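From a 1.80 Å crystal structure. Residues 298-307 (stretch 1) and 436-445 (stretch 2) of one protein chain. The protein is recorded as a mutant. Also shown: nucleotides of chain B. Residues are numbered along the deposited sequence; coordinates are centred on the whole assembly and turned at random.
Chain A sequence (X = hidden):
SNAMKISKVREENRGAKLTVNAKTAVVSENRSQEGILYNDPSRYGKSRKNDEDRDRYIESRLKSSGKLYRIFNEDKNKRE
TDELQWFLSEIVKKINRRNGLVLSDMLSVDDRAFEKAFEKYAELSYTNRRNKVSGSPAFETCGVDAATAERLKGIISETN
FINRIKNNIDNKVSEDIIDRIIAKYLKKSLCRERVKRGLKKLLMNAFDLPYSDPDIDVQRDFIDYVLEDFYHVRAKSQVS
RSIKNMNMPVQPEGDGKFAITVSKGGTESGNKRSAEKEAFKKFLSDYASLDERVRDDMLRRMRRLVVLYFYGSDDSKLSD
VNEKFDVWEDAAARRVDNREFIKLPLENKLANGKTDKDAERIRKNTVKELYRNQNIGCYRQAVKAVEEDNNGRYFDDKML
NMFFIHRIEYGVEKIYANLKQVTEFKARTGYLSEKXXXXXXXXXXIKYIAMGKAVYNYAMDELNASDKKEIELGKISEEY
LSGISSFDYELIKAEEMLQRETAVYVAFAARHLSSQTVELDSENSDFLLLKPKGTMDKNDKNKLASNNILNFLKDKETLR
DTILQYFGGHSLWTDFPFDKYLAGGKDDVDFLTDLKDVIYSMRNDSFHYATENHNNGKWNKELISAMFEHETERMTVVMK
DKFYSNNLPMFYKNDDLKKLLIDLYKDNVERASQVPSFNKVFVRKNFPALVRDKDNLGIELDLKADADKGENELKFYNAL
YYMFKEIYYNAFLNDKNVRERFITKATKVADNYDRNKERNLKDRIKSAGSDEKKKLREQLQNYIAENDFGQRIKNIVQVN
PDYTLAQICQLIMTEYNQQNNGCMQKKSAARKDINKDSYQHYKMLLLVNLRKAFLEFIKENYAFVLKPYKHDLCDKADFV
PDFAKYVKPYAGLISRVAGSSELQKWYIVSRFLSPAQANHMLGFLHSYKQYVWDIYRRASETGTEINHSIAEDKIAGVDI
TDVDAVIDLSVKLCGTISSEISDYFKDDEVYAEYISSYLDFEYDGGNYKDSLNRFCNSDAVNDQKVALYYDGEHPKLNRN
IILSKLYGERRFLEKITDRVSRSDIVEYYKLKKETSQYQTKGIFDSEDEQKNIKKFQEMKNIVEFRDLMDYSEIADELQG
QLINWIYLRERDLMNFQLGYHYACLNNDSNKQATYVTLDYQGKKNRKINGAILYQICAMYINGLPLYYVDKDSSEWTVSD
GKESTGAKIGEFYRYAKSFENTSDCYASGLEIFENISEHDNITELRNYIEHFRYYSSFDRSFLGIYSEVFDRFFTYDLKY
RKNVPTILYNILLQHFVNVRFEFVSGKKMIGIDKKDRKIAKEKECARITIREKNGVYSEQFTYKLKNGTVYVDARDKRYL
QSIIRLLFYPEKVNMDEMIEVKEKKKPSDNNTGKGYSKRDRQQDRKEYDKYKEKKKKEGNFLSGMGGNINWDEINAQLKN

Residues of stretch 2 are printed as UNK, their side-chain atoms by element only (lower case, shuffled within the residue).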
# COMPACT_ATOMS: atom_id res chain seq x y z
N MET A 298 36.50 -1.48 0.83
CA MET A 298 35.64 -2.43 0.14
C MET A 298 34.71 -1.73 -0.84
O MET A 298 34.49 -2.23 -1.95
CB MET A 298 34.84 -3.24 1.16
CG MET A 298 35.71 -4.22 1.95
SD MET A 298 34.74 -4.95 3.28
CE MET A 298 33.77 -6.15 2.37
N LEU A 299 34.16 -0.58 -0.46
CA LEU A 299 33.33 0.17 -1.41
C LEU A 299 34.15 0.65 -2.60
O LEU A 299 33.64 0.74 -3.72
CB LEU A 299 32.67 1.37 -0.75
CG LEU A 299 31.37 1.15 0.00
CD1 LEU A 299 30.58 2.47 0.04
CD2 LEU A 299 30.56 0.03 -0.66
N ARG A 300 35.42 0.97 -2.37
CA ARG A 300 36.26 1.39 -3.48
C ARG A 300 36.48 0.27 -4.48
O ARG A 300 36.48 0.50 -5.69
CB ARG A 300 37.60 1.90 -2.96
CG ARG A 300 38.53 2.41 -4.04
CD ARG A 300 39.68 3.20 -3.41
NE ARG A 300 39.19 4.33 -2.62
CZ ARG A 300 39.19 4.38 -1.30
NH1 ARG A 300 39.67 3.36 -0.60
NH2 ARG A 300 38.72 5.44 -0.67
N ARG A 301 36.68 -0.96 -4.00
CA ARG A 301 36.83 -2.08 -4.92
C ARG A 301 35.55 -2.31 -5.71
O ARG A 301 35.60 -2.61 -6.90
CB ARG A 301 37.21 -3.35 -4.16
CG ARG A 301 38.64 -3.26 -3.57
CD ARG A 301 38.90 -4.38 -2.59
NE ARG A 301 40.05 -4.03 -1.75
CZ ARG A 301 41.32 -4.15 -2.15
NH1 ARG A 301 41.58 -4.62 -3.36
NH2 ARG A 301 42.32 -3.81 -1.35
N MET A 302 34.40 -2.18 -5.05
CA MET A 302 33.14 -2.31 -5.77
C MET A 302 32.98 -1.17 -6.78
O MET A 302 32.50 -1.38 -7.90
CB MET A 302 31.97 -2.33 -4.78
CG MET A 302 30.67 -2.72 -5.41
SD MET A 302 29.33 -2.77 -4.18
CE MET A 302 29.01 -1.03 -3.97
N ARG A 303 33.40 0.04 -6.40
CA ARG A 303 33.35 1.16 -7.34
C ARG A 303 34.22 0.90 -8.56
O ARG A 303 33.83 1.23 -9.69
CB ARG A 303 33.78 2.45 -6.63
CG ARG A 303 33.76 3.68 -7.50
CD ARG A 303 32.34 4.03 -7.94
NE ARG A 303 32.34 4.96 -9.05
CZ ARG A 303 31.25 5.43 -9.64
NH1 ARG A 303 30.04 5.06 -9.21
NH2 ARG A 303 31.37 6.27 -10.67
N ARG A 304 35.41 0.32 -8.35
CA ARG A 304 36.28 0.02 -9.49
C ARG A 304 35.62 -0.97 -10.44
O ARG A 304 35.80 -0.89 -11.66
CB ARG A 304 37.62 -0.52 -9.00
CG ARG A 304 38.51 0.56 -8.42
CD ARG A 304 39.95 0.08 -8.34
NE ARG A 304 40.76 0.97 -7.50
CZ ARG A 304 41.00 0.74 -6.22
NH1 ARG A 304 40.50 -0.33 -5.63
NH2 ARG A 304 41.76 1.59 -5.53
N LEU A 305 34.86 -1.93 -9.90
CA LEU A 305 34.15 -2.85 -10.78
C LEU A 305 33.15 -2.11 -11.65
O LEU A 305 33.00 -2.42 -12.84
CB LEU A 305 33.44 -3.93 -9.97
CG LEU A 305 34.37 -4.97 -9.34
CD1 LEU A 305 33.57 -5.91 -8.46
CD2 LEU A 305 35.09 -5.76 -10.41
N VAL A 306 32.44 -1.14 -11.07
CA VAL A 306 31.49 -0.35 -11.87
C VAL A 306 32.23 0.45 -12.92
O VAL A 306 31.82 0.52 -14.09
CB VAL A 306 30.66 0.57 -10.96
CG1 VAL A 306 29.76 1.49 -11.80
CG2 VAL A 306 29.83 -0.25 -9.98
N VAL A 307 33.33 1.09 -12.52
CA VAL A 307 34.10 1.87 -13.49
C VAL A 307 34.60 0.97 -14.61
O VAL A 307 34.50 1.31 -15.80
CB VAL A 307 35.24 2.62 -12.79
CG1 VAL A 307 36.21 3.21 -13.84
CG2 VAL A 307 34.68 3.72 -11.87
N UNK A 436 23.63 2.00 -11.75
CA UNK A 436 24.12 0.69 -11.33
C UNK A 436 24.86 0.79 -10.00
O UNK A 436 24.73 -0.08 -9.13
c UNK A 436 25.00 0.05 -12.43
c UNK A 436 22.98 -0.06 -14.00
c UNK A 436 24.13 -0.82 -13.35
c UNK A 436 26.11 -0.81 -11.85
N UNK A 437 25.68 1.83 -9.83
CA UNK A 437 26.35 2.06 -8.55
C UNK A 437 25.34 2.10 -7.40
O UNK A 437 25.49 1.40 -6.39
c UNK A 437 29.50 2.05 -6.64
c UNK A 437 30.45 1.74 -5.65
c UNK A 437 29.09 4.12 -5.47
c UNK A 437 30.71 2.62 -4.60
c UNK A 437 28.80 3.25 -6.54
c UNK A 437 27.77 3.88 -7.33
c UNK A 437 30.05 3.81 -4.48
n UNK A 437 28.28 5.21 -5.60
c UNK A 437 27.51 5.06 -6.72
c UNK A 437 27.15 3.36 -8.62
N UNK A 438 24.30 2.91 -7.56
CA UNK A 438 23.29 2.98 -6.50
C UNK A 438 22.53 1.67 -6.39
O UNK A 438 22.03 1.34 -5.30
c UNK A 438 22.34 4.13 -6.75
c UNK A 438 21.98 6.60 -6.85
c UNK A 438 22.62 7.99 -6.78
c UNK A 438 22.99 5.51 -6.63
n UNK A 438 23.18 8.35 -8.11
N UNK A 439 22.40 0.93 -7.50
CA UNK A 439 21.77 -0.39 -7.51
C UNK A 439 22.57 -1.39 -6.69
O UNK A 439 22.00 -2.22 -5.96
c UNK A 439 20.71 -2.01 -9.19
o UNK A 439 20.60 -2.41 -10.38
c UNK A 439 21.63 -0.83 -8.97
o UNK A 439 20.08 -2.54 -8.22
N UNK A 440 23.91 -1.33 -6.79
CA UNK A 440 24.75 -2.21 -5.98
C UNK A 440 24.62 -1.87 -4.51
O UNK A 440 24.55 -2.76 -3.66
c UNK A 440 26.21 -2.08 -6.42
c UNK A 440 25.89 -3.93 -8.09
c UNK A 440 28.01 -2.62 -8.06
c UNK A 440 26.50 -2.57 -7.83
N UNK A 441 24.63 -0.58 -4.19
CA UNK A 441 24.47 -0.17 -2.81
C UNK A 441 23.08 -0.55 -2.31
O UNK A 441 22.92 -1.02 -1.17
c UNK A 441 26.52 3.09 -3.15
c UNK A 441 24.74 1.34 -2.69
c UNK A 441 24.39 1.85 -1.31
c UNK A 441 26.23 1.61 -2.98
N UNK A 442 22.08 -0.43 -3.17
CA UNK A 442 20.73 -0.88 -2.83
C UNK A 442 20.74 -2.34 -2.41
O UNK A 442 20.11 -2.73 -1.42
c UNK A 442 19.80 -0.69 -4.02
c UNK A 442 18.38 -1.13 -3.71
n UNK A 442 18.00 -2.34 -4.15
o UNK A 442 17.65 -0.39 -3.09
N UNK A 443 21.43 -3.17 -3.19
CA UNK A 443 21.42 -4.60 -2.93
C UNK A 443 22.03 -4.89 -1.56
O UNK A 443 21.48 -5.69 -0.79
o UNK A 443 21.45 -10.94 -3.92
c UNK A 443 21.61 -9.57 -3.95
c UNK A 443 21.98 -6.82 -4.02
c UNK A 443 20.62 -8.76 -4.47
c UNK A 443 22.95 -7.66 -3.49
c UNK A 443 20.81 -7.39 -4.50
c UNK A 443 22.18 -5.33 -4.04
c UNK A 443 22.77 -9.03 -3.46
N UNK A 444 23.15 -4.24 -1.24
CA UNK A 444 23.73 -4.38 0.10
C UNK A 444 22.74 -3.91 1.16
O UNK A 444 22.54 -4.57 2.18
c UNK A 444 25.05 -3.60 0.19
c UNK A 444 26.01 -4.05 -0.91
c UNK A 444 27.20 -3.06 -1.01
c UNK A 444 25.68 -3.79 1.57
N UNK A 445 22.10 -2.76 0.93
CA UNK A 445 21.15 -2.23 1.90
C UNK A 445 20.04 -3.24 2.19
O UNK A 445 19.78 -3.58 3.35
o UNK A 445 19.57 -0.43 2.25
c UNK A 445 20.55 -0.93 1.37
P C B 11 17.79 -11.50 -4.93
OP1 C B 11 18.96 -11.73 -4.08
OP2 C B 11 17.96 -11.40 -6.41
O5' C B 11 16.76 -12.67 -4.72
C5' C B 11 16.59 -13.27 -3.45
C4' C B 11 15.66 -14.43 -3.55
O4' C B 11 14.36 -14.00 -4.03
C3' C B 11 16.06 -15.50 -4.54
O3' C B 11 17.06 -16.34 -4.05
C2' C B 11 14.74 -16.22 -4.77
O2' C B 11 14.39 -16.94 -3.60
C1' C B 11 13.80 -15.02 -4.85
N1 C B 11 13.65 -14.49 -6.22
C2 C B 11 12.77 -15.13 -7.08
O2 C B 11 12.18 -16.16 -6.69
N3 C B 11 12.59 -14.62 -8.31
C4 C B 11 13.24 -13.51 -8.69
N4 C B 11 13.04 -13.04 -9.92
C5 C B 11 14.16 -12.84 -7.82
C6 C B 11 14.32 -13.36 -6.60
P A B 4 19.56 10.50 -8.28
OP1 A B 4 19.35 9.19 -7.59
OP2 A B 4 20.56 10.63 -9.37
O5' A B 4 18.18 10.99 -8.87
C5' A B 4 17.02 11.06 -8.06
C4' A B 4 15.91 11.76 -8.79
O4' A B 4 16.31 13.12 -9.08
C3' A B 4 15.58 11.18 -10.15
O3' A B 4 14.73 10.05 -10.05
C2' A B 4 14.95 12.36 -10.86
O2' A B 4 13.62 12.58 -10.39
C1' A B 4 15.81 13.51 -10.34
N9 A B 4 16.97 13.77 -11.22
C8 A B 4 18.28 13.41 -11.06
N7 A B 4 19.06 13.85 -12.03
C5 A B 4 18.20 14.55 -12.86
C6 A B 4 18.37 15.26 -14.07
N6 A B 4 19.54 15.41 -14.69
N1 A B 4 17.28 15.84 -14.61
C2 A B 4 16.09 15.71 -14.01
N3 A B 4 15.81 15.07 -12.88
C4 A B 4 16.91 14.51 -12.37
P A B 3 24.79 11.78 -6.94
OP1 A B 3 24.15 10.67 -7.68
OP2 A B 3 26.00 12.45 -7.48
O5' A B 3 23.76 12.96 -6.69
C5' A B 3 22.68 13.15 -7.54
C4' A B 3 21.43 13.40 -6.76
O4' A B 3 21.25 14.83 -6.63
C3' A B 3 20.18 12.90 -7.46
O3' A B 3 19.88 11.56 -7.12
C2' A B 3 19.12 13.91 -7.06
O2' A B 3 18.69 13.66 -5.73
C1' A B 3 19.96 15.19 -7.03
N9 A B 3 20.09 15.82 -8.36
C8 A B 3 21.27 16.02 -9.06
N7 A B 3 21.10 16.63 -10.21
C5 A B 3 19.72 16.83 -10.27
C6 A B 3 18.89 17.44 -11.23
N6 A B 3 19.37 17.95 -12.37
N1 A B 3 17.56 17.51 -10.99
C2 A B 3 17.10 16.99 -9.84
N3 A B 3 17.79 16.39 -8.87
C4 A B 3 19.10 16.35 -9.14

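Position 436 has four side-chain carbons, forked at the first, with one arm two carbons long. One of its carbons reaches Val306. This is Ile436. Ile436 CG2 lies 4.2 Å from Val306 CG2. Its CA-to-CB bond points toward stretch 1, but the end of the side chain leads away.

Position 437 carries one carbon and then fused five- and six-membered rings holding eight carbons and one nitrogen. The rings touch Leu299, Met302, Arg303 and Val306. Only tryptophan fits, so this is Trp437. Its CH2 lies 3.6 Å from Leu299 O, at the ring edge. Val306 CG2 is also at the edge, 4.1 Å from Trp437 CE3. Arg303 covers one face. Its CD sits 3.7 Å from the centroid of the six-membered ring, a CH-pi contact, and its CZ lies 4.6 Å from the centroid of the five-membered ring, a cation-pi contact.

Position 438 has four carbons in a row ending in nitrogen and does not touch stretch 1. It is Lys438. Its CA-to-CB bond points away from stretch 1, and its NZ donates a hydrogen bond to OP1 of A3 of chain B at 2.6 Å.

Position 439 has two carbons, the second carrying two oxygens. It is out of reach of stretch 1. The count alone would also suit asparagine, but two oxygens make it Asp439.

Position 440 has four carbons, forked at the second. A branch carbon touches Val306 and Met302. The late fork gives Leu440. Leu440 CD1 lies 3.6 Å from Val306 CG2 and 3.8 Å from Met302 CG.

Position 441 again has four carbons, forked at the first, with one two-carbon arm. It approaches Met302 CE. This is Ile441, with its CG1 4.0 Å from Met302 CE.

Position 442 has two carbons, the second bearing one oxygen and one nitrogen. It makes no contact with stretch 1. It is Asn442.

Position 443 has one carbon, then a six-carbon ring bearing one oxygen. It is out of reach of stretch 1. This is Tyr443. Its OH donates a hydrogen bond to OP1 of C11 of chain B at 2.6 Å.

Position 444 has four carbons, forked at the first, one arm two carbons long. The end of the longer arm touches Met302. This is Ile444; Ile444 CD1 lies 3.8 Å from Met302 SD.

Position 445 has one carbon and one oxygen. It is out of reach of stretch 1. This is Ser445.

The helices run roughly antiparallel, at 140°, with axes 10.4 Å apart at closest approach. Two knobs interlock: Met302 sits among Trp437, Leu440, Ile441 and Ile444, and Trp437 sits among Leu299, Met302, Arg303 and Val306. No hydrogen bond crosses, so apolar packing and the arginine over the indole make the contact.

Stretch 2 (436-445) IWKDLINYIS
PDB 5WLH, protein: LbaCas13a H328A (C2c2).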